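Local coordinates for probable adhesion protein (Pseudomonas aeruginosa PAO1, PDB 6RU4) that binds manganese and ferrous iron as a solute-binding transport protein, probably capturing the metal in the periplasm for uptake into the cell, at residues N62-D67 / E86-V91; H14-Y19 / H111-I116; K5-G10 / L56-L61. All coordinates share one frame; numbering follows the deposited sequence.

The three contacts lie in the N-terminal half of the chain, around the parallel sheet ordered 28-32, 7-11, 58-61, 84-86. Contact 3 joins its two central strands. Contact 1, whose centre is about 17 Å from that of contact 3, ties together the loops leaving strands 58-61 and 84-86. Contact 2 sets the start of helix 14-24 against the loop before helix 117-133; its centre is about 11 Å from contact 1 and 18 Å from contact 3. Along the chain the segments run 5-10, 14-19, 56-61, 62-67, 86-91, 111-116. Contacts 1 and 2 touch, and the loops after strand 58-61 and before helix 117-133 each bring one histidine, H66 and H111, to the same manganese.

Contact 1. Residues N62-D67 / E86-V91; sequences NGVGHD and EANAKV. With MN (manganese (II) ion), chain E.
The side-chain amide of N88 points at the backbone of N62, while the two asparagine amide planes stand 79° apart. A type I beta turn from E86 to A89, closed by A89 N to E86 O, presents N88 to this loop after strand 58-61. N88 ND2 donates to N62 O over 2.7 Å in an almost straight bond (177°) that lies in the plane of the N88 amide. With chi1 at -73°, N88 CG lies beside its own backbone N, which turns the amide towards residues 62-67. The ND2 atoms of N62 and N88, both donors, come within 3.2 Å; N62 ND2 bonds instead to Y16 OH and P110 O, and N88 OD1 to T112 OG1. V64 lies across N88, its CG2 3.6 Å from N88 ND2. The E86 side chain, bent at chi2, brings OE1 to 3.4 Å from G63 CA, and a water bridges the segments, donating to N62 O at 2.6 Å and to E86 OE1 at 2.7 Å and accepting from N88 N.

N62 OD1 turns back on its own loop and accepts from H66 N at 2.9 Å, while the D67 carboxylate takes the backbone N-H groups of N62 and G63. H66 NE2 binds manganese at 2.4 Å, in a site completed by H41, H111, H177, H199 and H250. N62 is thus a second-shell residue: its side chain holds the backbone of a metal ligand, and an amide and a water fix its carbonyl.

Contact 2. Residues H14-Y19 / H111-I116; sequences HPYYSY and HTFLSI. With MN (manganese (II) ion), chain E.
F113 reaches from the loop before helix 117-133 onto P15, Y16 and Y19 in the first turns of helix 14-24, the helix that follows strand 7-11 in the alpha/beta lobe of this solute-binding protein fold. Its CB lies 3.3 Å from Y19 OH and 4.0 Å from P15 CB, both of which approach it from the helix side. Chi1 of 53° places CG between the backbone N and the carbonyl carbon, setting the ring alongside P15 and Y16. The two ortho carbons then part company: CD1 meets P15 CG at 3.7 Å, whereas CD2 meets Y16 OH at 3.5 Å and Y16 CE2 at 3.6 Å. CD2 arrives at the edge of the Y16 ring, near its plane, and the hydroxyl in turn lies near the plane of the F113 ring. The two rings are oblique, with planes at 75° and centroids 5.8 Å apart. Beyond CD1 and CD2 the ring runs on towards the metal site, close to the side chains of H66 and H250.

The polar tips around this apolar centre have their own partners: Y19 OH bonds to S119 OG, and the hydroxyls of Y16 and T112 are taken up by the asparagines of contact 1. The buried hydroxyls are thereby tied to three different parts of the lobe. The CB of H111, two residues before F113, points away from residues 14-19; its ND1 is hydrogen-bonded to N109 OD1, and its NE2 binds manganese at 2.3 Å.

Contact 3. Residues K5-G10 / L56-L61; sequences KRLRIG and LDVVVL
V58 O is gripped by two groups of the neighbouring strand: G10 N donates to it over 2.8 Å at 172°, and the CA-H of I9 leans on it with CA 3.5 Å away. One step further on, G10 O accepts from V60 N at 2.8 Å. Strands 7-10 and 58-61 thus pair in parallel, with 32° between their directions, as the two central strands of a Rossmann-like sheet; the backbone of I9 bonds on its other side to E29 and V31 of strand 28-32.

Before the regular pairing begins, R8 and D57 bond twice. D57 N donates to R8 O at 2.9 Å, and R8 N reaches D57 OD2 at 2.8 Å through the anti lone pair of the carboxylate. A chi1 of -62° swings the D57 carboxylate to that N-H, with CG opposite the carbonyl carbon. R8 NH1 is hydrogen-bonded to T55 OG1.

On the sheet face shared by I9 and V58 these two side chains lie side by side, their CG1 atoms 3.8 Å apart, and I9 CG2 meets V60 CG2 at 3.7 Å. On the opposite face L56 CD1 sits 3.7 Å from G10 CA. The chemistry implies that the D57 carboxylate extends the backbone pairing past the strand start, while the apolar side chains of I9 and V58 pack under L130 of helix 117-133.

Contact 1. Residues N62-D67 / E86-V91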
loop_
_atom_site.group_PDB
_atom_site.type_symbol
_atom_site.label_atom_id
_atom_site.label_comp_id
_atom_site.label_asym_id
_atom_site.label_seq_id
_atom_site.Cartn_x
_atom_site.Cartn_y
_atom_site.Cartn_z
ATOM N N ASN A 62 -4.038 -8.909 3.059
ATOM C CA ASN A 62 -3.786 -7.623 3.693
ATOM C C ASN A 62 -4.739 -7.694 4.897
ATOM O O ASN A 62 -4.311 -7.517 6.025
ATOM C CB ASN A 62 -4.151 -6.473 2.706
ATOM C CG ASN A 62 -4.372 -5.115 3.318
ATOM O OD1 ASN A 62 -5.509 -4.689 3.506
ATOM N ND2 ASN A 62 -3.287 -4.401 3.643
ATOM N N GLY A 63 -5.994 -8.075 4.628
ATOM C CA GLY A 63 -7.051 -8.355 5.594
ATOM C C GLY A 63 -7.576 -7.213 6.425
ATOM O O GLY A 63 -8.490 -7.422 7.221
ATOM N N VAL A 64 -7.019 -5.998 6.237
ATOM C CA VAL A 64 -7.390 -4.793 6.994
ATOM C C VAL A 64 -8.166 -3.752 6.125
ATOM O O VAL A 64 -8.331 -2.602 6.558
ATOM C CB VAL A 64 -6.191 -4.172 7.771
ATOM C CG1 VAL A 64 -5.710 -5.125 8.860
ATOM C CG2 VAL A 64 -5.042 -3.763 6.854
ATOM N N GLY A 65 -8.688 -4.187 4.967
ATOM C CA GLY A 65 -9.514 -3.330 4.118
ATOM C C GLY A 65 -9.110 -3.110 2.669
ATOM O O GLY A 65 -9.860 -2.471 1.925
ATOM N N HIS A 66 -7.943 -3.626 2.235
ATOM C CA HIS A 66 -7.513 -3.415 0.860
ATOM C C HIS A 66 -7.635 -4.628 -0.053
ATOM O O HIS A 66 -7.110 -4.605 -1.162
ATOM C CB HIS A 66 -6.088 -2.837 0.782
ATOM C CG HIS A 66 -5.974 -1.772 -0.267
ATOM N ND1 HIS A 66 -6.436 -1.972 -1.570
ATOM C CD2 HIS A 66 -5.506 -0.513 -0.164
ATOM C CE1 HIS A 66 -6.201 -0.846 -2.206
ATOM N NE2 HIS A 66 -5.652 0.065 -1.401
ATOM N N ASP A 67 -8.322 -5.682 0.385
ATOM C CA ASP A 67 -8.506 -6.866 -0.425
ATOM C C ASP A 67 -9.731 -7.669 -0.005
ATOM O O ASP A 67 -9.683 -8.903 -0.025
ATOM C CB ASP A 67 -7.226 -7.724 -0.480
ATOM C CG ASP A 67 -6.656 -8.262 0.824
ATOM O OD1 ASP A 67 -7.362 -8.186 1.881
ATOM O OD2 ASP A 67 -5.511 -8.765 0.801
ATOM N N GLU A 86 -3.081 -13.690 7.659
ATOM C CA GLU A 86 -3.460 -12.329 7.967
ATOM C C GLU A 86 -2.136 -11.579 8.178
ATOM O O GLU A 86 -1.611 -11.565 9.298
ATOM C CB GLU A 86 -4.388 -12.299 9.202
ATOM C CG GLU A 86 -5.821 -12.724 8.906
ATOM C CD GLU A 86 -6.675 -11.798 8.048
ATOM O OE1 GLU A 86 -6.513 -10.558 8.145
ATOM O OE2 GLU A 86 -7.523 -12.318 7.286
ATOM N N ALA A 87 -1.566 -11.013 7.068
ATOM C CA ALA A 87 -0.255 -10.332 7.032
ATOM C C ALA A 87 -0.125 -9.159 7.989
ATOM O O ALA A 87 0.985 -8.836 8.414
ATOM C CB ALA A 87 0.092 -9.898 5.613
ATOM N N ASN A 88 -1.264 -8.544 8.354
ATOM C CA ASN A 88 -1.312 -7.383 9.244
ATOM C C ASN A 88 -1.707 -7.680 10.697
ATOM O O ASN A 88 -1.957 -6.746 11.451
ATOM C CB ASN A 88 -2.234 -6.327 8.635
ATOM C CG ASN A 88 -1.609 -5.649 7.468
ATOM O OD1 ASN A 88 -0.621 -4.938 7.601
ATOM N ND2 ASN A 88 -2.147 -5.860 6.305
ATOM N N ALA A 89 -1.699 -8.958 11.108
ATOM C CA ALA A 89 -2.050 -9.395 12.474
ATOM C C ALA A 89 -1.187 -8.779 13.567
ATOM O O ALA A 89 -1.669 -8.643 14.698
ATOM C CB ALA A 89 -2.033 -10.905 12.577
ATOM N N LYS A 90 0.053 -8.353 13.235
ATOM C CA LYS A 90 0.942 -7.746 14.226
ATOM C C LYS A 90 1.376 -6.325 13.842
ATOM O O LYS A 90 2.307 -5.790 14.439
ATOM C CB LYS A 90 2.147 -8.667 14.549
ATOM C CG LYS A 90 1.777 -10.046 15.116
ATOM C CD LYS A 90 1.203 -9.967 16.541
ATOM C CE LYS A 90 0.327 -11.122 16.943
ATOM N NZ LYS A 90 1.092 -12.385 17.066
ATOM N N VAL A 91 0.651 -5.685 12.915
ATOM C CA VAL A 91 0.921 -4.313 12.478
ATOM C C VAL A 91 0.009 -3.337 13.263
ATOM O O VAL A 91 -1.218 -3.506 13.224
ATOM C CB VAL A 91 0.789 -4.125 10.926
ATOM C CG1 VAL A 91 0.967 -2.665 10.512
ATOM C CG2 VAL A 91 1.770 -4.998 10.163
HETATM MN MN MN E . -5.782 2.439 -1.868
HETATM O O HOH W 1 -4.213 -9.147 8.045
HETATM O O HOH W 2 -9.634 -10.606 7.493
#

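Contact 2. Residues H14-Y19 / H111-I116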
loop_
_atom_site.group_PDB
_atom_site.type_symbol
_atom_site.label_atom_id
_atom_site.label_comp_id
_atom_site.label_asym_id
_atom_site.label_seq_id
_atom_site.Cartn_x
_atom_site.Cartn_y
_atom_site.Cartn_z
ATOM N N HIS A 14 0.098 -6.144 -5.539
ATOM C CA HIS A 14 1.516 -6.173 -5.971
ATOM C C HIS A 14 2.517 -6.148 -4.801
ATOM O O HIS A 14 3.430 -6.969 -4.854
ATOM C CB HIS A 14 1.879 -5.053 -6.986
ATOM C CG HIS A 14 1.155 -5.106 -8.298
ATOM N ND1 HIS A 14 -0.211 -4.859 -8.385
ATOM C CD2 HIS A 14 1.634 -5.333 -9.538
ATOM C CE1 HIS A 14 -0.513 -4.972 -9.671
ATOM N NE2 HIS A 14 0.561 -5.273 -10.396
ATOM N N PRO A 15 2.411 -5.305 -3.732
ATOM C CA PRO A 15 3.437 -5.351 -2.661
ATOM C C PRO A 15 3.576 -6.716 -1.998
ATOM O O PRO A 15 4.667 -7.075 -1.567
ATOM C CB PRO A 15 2.952 -4.295 -1.656
ATOM C CG PRO A 15 2.096 -3.367 -2.444
ATOM C CD PRO A 15 1.407 -4.258 -3.437
ATOM N N TYR A 16 2.478 -7.482 -1.945
ATOM C CA TYR A 16 2.451 -8.800 -1.322
ATOM C C TYR A 16 3.136 -9.855 -2.181
ATOM O O TYR A 16 3.712 -10.792 -1.632
ATOM C CB TYR A 16 1.017 -9.196 -0.909
ATOM C CG TYR A 16 0.482 -8.296 0.181
ATOM C CD1 TYR A 16 0.735 -8.567 1.519
ATOM C CD2 TYR A 16 -0.172 -7.104 -0.129
ATOM C CE1 TYR A 16 0.301 -7.705 2.526
ATOM C CE2 TYR A 16 -0.598 -6.230 0.871
ATOM C CZ TYR A 16 -0.364 -6.538 2.194
ATOM O OH TYR A 16 -0.831 -5.695 3.163
ATOM N N TYR A 17 3.130 -9.665 -3.522
ATOM C CA TYR A 17 3.835 -10.522 -4.477
ATOM C C TYR A 17 5.313 -10.377 -4.153
ATOM O O TYR A 17 5.978 -11.383 -3.956
ATOM C CB TYR A 17 3.568 -10.098 -5.943
ATOM C CG TYR A 17 4.159 -11.074 -6.939
ATOM C CD1 TYR A 17 3.453 -12.206 -7.340
ATOM C CD2 TYR A 17 5.450 -10.908 -7.426
ATOM C CE1 TYR A 17 4.017 -13.146 -8.199
ATOM C CE2 TYR A 17 6.018 -11.831 -8.301
ATOM C CZ TYR A 17 5.300 -12.952 -8.681
ATOM O OH TYR A 17 5.853 -13.865 -9.545
ATOM N N SER A 18 5.802 -9.128 -4.020
ATOM C CA SER A 18 7.182 -8.790 -3.661
ATOM C C SER A 18 7.614 -9.410 -2.348
ATOM O O SER A 18 8.647 -10.069 -2.337
ATOM C CB SER A 18 7.376 -7.279 -3.603
ATOM O OG SER A 18 7.374 -6.712 -4.896
ATOM N N TYR A 19 6.821 -9.256 -1.253
ATOM C CA TYR A 19 7.165 -9.823 0.058
ATOM C C TYR A 19 7.364 -11.317 -0.050
ATOM O O TYR A 19 8.449 -11.794 0.297
ATOM C CB TYR A 19 6.082 -9.579 1.135
ATOM C CG TYR A 19 5.631 -8.156 1.425
ATOM C CD1 TYR A 19 6.426 -7.060 1.077
ATOM C CD2 TYR A 19 4.444 -7.910 2.116
ATOM C CE1 TYR A 19 6.001 -5.759 1.319
ATOM C CE2 TYR A 19 4.019 -6.613 2.384
ATOM C CZ TYR A 19 4.800 -5.542 1.978
ATOM O OH TYR A 19 4.380 -4.277 2.242
ATOM N N HIS A 111 -3.401 0.723 4.081
ATOM C CA HIS A 111 -2.148 0.890 3.334
ATOM C C HIS A 111 -0.899 0.725 4.141
ATOM O O HIS A 111 0.058 1.488 3.965
ATOM C CB HIS A 111 -2.139 2.249 2.626
ATOM C CG HIS A 111 -3.347 2.458 1.771
ATOM N ND1 HIS A 111 -4.556 2.849 2.316
ATOM C CD2 HIS A 111 -3.498 2.277 0.445
ATOM C CE1 HIS A 111 -5.381 2.960 1.304
ATOM N NE2 HIS A 111 -4.778 2.647 0.147
ATOM N N THR A 112 -0.865 -0.334 4.975
ATOM C CA THR A 112 0.269 -0.671 5.835
ATOM C C THR A 112 1.464 -0.988 4.976
ATOM O O THR A 112 2.592 -0.626 5.309
ATOM C CB THR A 112 -0.111 -1.823 6.709
ATOM O OG1 THR A 112 -0.590 -2.853 5.857
ATOM C CG2 THR A 112 -1.193 -1.459 7.722
ATOM N N PHE A 113 1.190 -1.609 3.826
ATOM C CA PHE A 113 2.165 -1.957 2.816
ATOM C C PHE A 113 2.949 -0.728 2.249
ATOM O O PHE A 113 3.960 -0.948 1.598
ATOM C CB PHE A 113 1.516 -2.792 1.707
ATOM C CG PHE A 113 0.282 -2.204 1.078
ATOM C CD1 PHE A 113 0.383 -1.290 0.023
ATOM C CD2 PHE A 113 -0.990 -2.667 1.432
ATOM C CE1 PHE A 113 -0.770 -0.780 -0.600
ATOM C CE2 PHE A 113 -2.141 -2.184 0.782
ATOM C CZ PHE A 113 -2.020 -1.248 -0.234
ATOM N N LEU A 114 2.537 0.535 2.531
ATOM C CA LEU A 114 3.269 1.709 2.033
ATOM C C LEU A 114 4.186 2.327 3.099
ATOM O O LEU A 114 4.664 3.450 2.944
ATOM C CB LEU A 114 2.346 2.758 1.377
ATOM C CG LEU A 114 1.763 2.350 0.007
ATOM C CD1 LEU A 114 0.743 3.318 -0.455
ATOM C CD2 LEU A 114 2.847 2.231 -1.043
ATOM N N SER A 115 4.489 1.535 4.131
ATOM C CA SER A 115 5.364 1.818 5.259
ATOM C C SER A 115 6.559 0.885 5.137
ATOM O O SER A 115 6.384 -0.250 4.702
ATOM C CB SER A 115 4.631 1.466 6.545
ATOM O OG SER A 115 5.489 1.363 7.667
ATOM N N ILE A 116 7.762 1.320 5.529
ATOM C CA ILE A 116 8.917 0.417 5.493
ATOM C C ILE A 116 8.861 -0.499 6.724
ATOM O O ILE A 116 9.009 -1.708 6.578
ATOM C CB ILE A 116 10.275 1.157 5.327
ATOM C CG1 ILE A 116 10.384 1.899 3.940
ATOM C CG2 ILE A 116 11.474 0.224 5.597
ATOM C CD1 ILE A 116 10.678 1.048 2.667
HETATM MN MN MN E . -5.782 2.439 -1.868
#

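Contact 3. Residues K5-G10 / L56-L61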
loop_
_atom_site.group_PDB
_atom_site.type_symbol
_atom_site.label_atom_id
_atom_site.label_comp_id
_atom_site.label_asym_id
_atom_site.label_seq_id
_atom_site.Cartn_x
_atom_site.Cartn_y
_atom_site.Cartn_z
ATOM N N LYS A 5 3.509 -30.826 -4.015
ATOM C CA LYS A 5 4.663 -30.036 -3.555
ATOM C C LYS A 5 5.461 -29.516 -4.779
ATOM O O LYS A 5 5.617 -30.312 -5.723
ATOM C CB LYS A 5 5.551 -30.881 -2.595
ATOM C CG LYS A 5 6.510 -31.897 -3.246
ATOM C CD LYS A 5 5.869 -33.245 -3.583
ATOM C CE LYS A 5 6.663 -33.974 -4.640
ATOM N NZ LYS A 5 8.005 -34.378 -4.150
ATOM N N ARG A 6 5.898 -28.203 -4.866
ATOM C CA ARG A 6 5.938 -27.017 -3.973
ATOM C C ARG A 6 4.615 -26.372 -3.502
ATOM O O ARG A 6 3.551 -26.614 -4.084
ATOM C CB ARG A 6 6.695 -25.870 -4.692
ATOM C CG ARG A 6 8.084 -26.187 -5.211
ATOM C CD ARG A 6 8.594 -25.083 -6.112
ATOM N NE ARG A 6 7.933 -25.085 -7.418
ATOM C CZ ARG A 6 8.225 -24.250 -8.412
ATOM N NH1 ARG A 6 7.575 -24.334 -9.568
ATOM N NH2 ARG A 6 9.170 -23.329 -8.262
ATOM N N LEU A 7 4.736 -25.441 -2.502
ATOM C CA LEU A 7 3.652 -24.611 -1.949
ATOM C C LEU A 7 3.211 -23.643 -3.055
ATOM O O LEU A 7 4.054 -23.090 -3.776
ATOM C CB LEU A 7 4.148 -23.744 -0.752
ATOM C CG LEU A 7 3.556 -23.905 0.686
ATOM C CD1 LEU A 7 4.129 -22.838 1.630
ATOM C CD2 LEU A 7 2.080 -23.764 0.714
ATOM N N ARG A 8 1.888 -23.443 -3.176
ATOM C CA ARG A 8 1.271 -22.515 -4.119
ATOM C C ARG A 8 0.574 -21.459 -3.262
ATOM O O ARG A 8 -0.398 -21.772 -2.571
ATOM C CB ARG A 8 0.331 -23.261 -5.099
ATOM C CG ARG A 8 1.076 -23.800 -6.318
ATOM C CD ARG A 8 0.184 -24.474 -7.339
ATOM N NE ARG A 8 -0.858 -23.587 -7.866
ATOM C CZ ARG A 8 -0.699 -22.759 -8.891
ATOM N NH1 ARG A 8 -1.697 -21.994 -9.290
ATOM N NH2 ARG A 8 0.469 -22.676 -9.512
ATOM N N ILE A 9 1.176 -20.251 -3.209
ATOM C CA ILE A 9 0.784 -19.102 -2.367
ATOM C C ILE A 9 0.081 -18.002 -3.148
ATOM O O ILE A 9 0.714 -17.307 -3.950
ATOM C CB ILE A 9 1.996 -18.502 -1.559
ATOM C CG1 ILE A 9 2.775 -19.570 -0.797
ATOM C CG2 ILE A 9 1.538 -17.375 -0.619
ATOM C CD1 ILE A 9 4.174 -19.376 -0.890
ATOM N N GLY A 10 -1.192 -17.800 -2.817
ATOM C CA GLY A 10 -2.015 -16.760 -3.421
ATOM C C GLY A 10 -1.724 -15.401 -2.839
ATOM O O GLY A 10 -1.445 -15.291 -1.649
ATOM N N LEU A 56 -4.432 -23.521 -5.021
ATOM C CA LEU A 56 -3.574 -22.923 -3.978
ATOM C C LEU A 56 -3.579 -23.709 -2.690
ATOM O O LEU A 56 -4.492 -24.504 -2.468
ATOM C CB LEU A 56 -3.988 -21.465 -3.688
ATOM C CG LEU A 56 -4.101 -20.499 -4.885
ATOM C CD1 LEU A 56 -4.617 -19.149 -4.434
ATOM C CD2 LEU A 56 -2.798 -20.348 -5.616
ATOM N N ASP A 57 -2.566 -23.488 -1.838
ATOM C CA ASP A 57 -2.463 -24.147 -0.534
ATOM C C ASP A 57 -2.779 -23.134 0.576
ATOM O O ASP A 57 -3.326 -23.499 1.610
ATOM C CB ASP A 57 -1.051 -24.716 -0.320
ATOM C CG ASP A 57 -0.621 -25.782 -1.300
ATOM O OD1 ASP A 57 -1.152 -26.913 -1.215
ATOM O OD2 ASP A 57 0.267 -25.497 -2.135
ATOM N N VAL A 58 -2.406 -21.866 0.342
ATOM C CA VAL A 58 -2.567 -20.736 1.248
ATOM C C VAL A 58 -2.732 -19.417 0.452
ATOM O O VAL A 58 -2.236 -19.308 -0.668
ATOM C CB VAL A 58 -1.406 -20.694 2.287
ATOM C CG1 VAL A 58 -0.030 -20.523 1.630
ATOM C CG2 VAL A 58 -1.653 -19.636 3.352
ATOM N N VAL A 59 -3.477 -18.452 1.027
ATOM C CA VAL A 59 -3.708 -17.108 0.488
ATOM C C VAL A 59 -3.188 -16.105 1.510
ATOM O O VAL A 59 -3.488 -16.194 2.704
ATOM C CB VAL A 59 -5.176 -16.801 0.066
ATOM C CG1 VAL A 59 -5.243 -15.622 -0.908
ATOM C CG2 VAL A 59 -5.848 -18.026 -0.549
ATOM N N VAL A 60 -2.322 -15.217 1.051
ATOM C CA VAL A 60 -1.763 -14.157 1.875
ATOM C C VAL A 60 -2.666 -12.924 1.673
ATOM O O VAL A 60 -2.808 -12.426 0.549
ATOM C CB VAL A 60 -0.261 -13.885 1.570
ATOM C CG1 VAL A 60 0.193 -12.550 2.152
ATOM C CG2 VAL A 60 0.605 -15.022 2.101
ATOM N N LEU A 61 -3.327 -12.486 2.758
ATOM C CA LEU A 61 -4.222 -11.329 2.728
ATOM C C LEU A 61 -3.638 -10.112 3.480
ATOM O O LEU A 61 -2.872 -10.264 4.420
ATOM C CB LEU A 61 -5.596 -11.687 3.354
ATOM C CG LEU A 61 -6.487 -12.751 2.680
ATOM C CD1 LEU A 61 -7.750 -12.963 3.476
ATOM C CD2 LEU A 61 -6.892 -12.357 1.275
#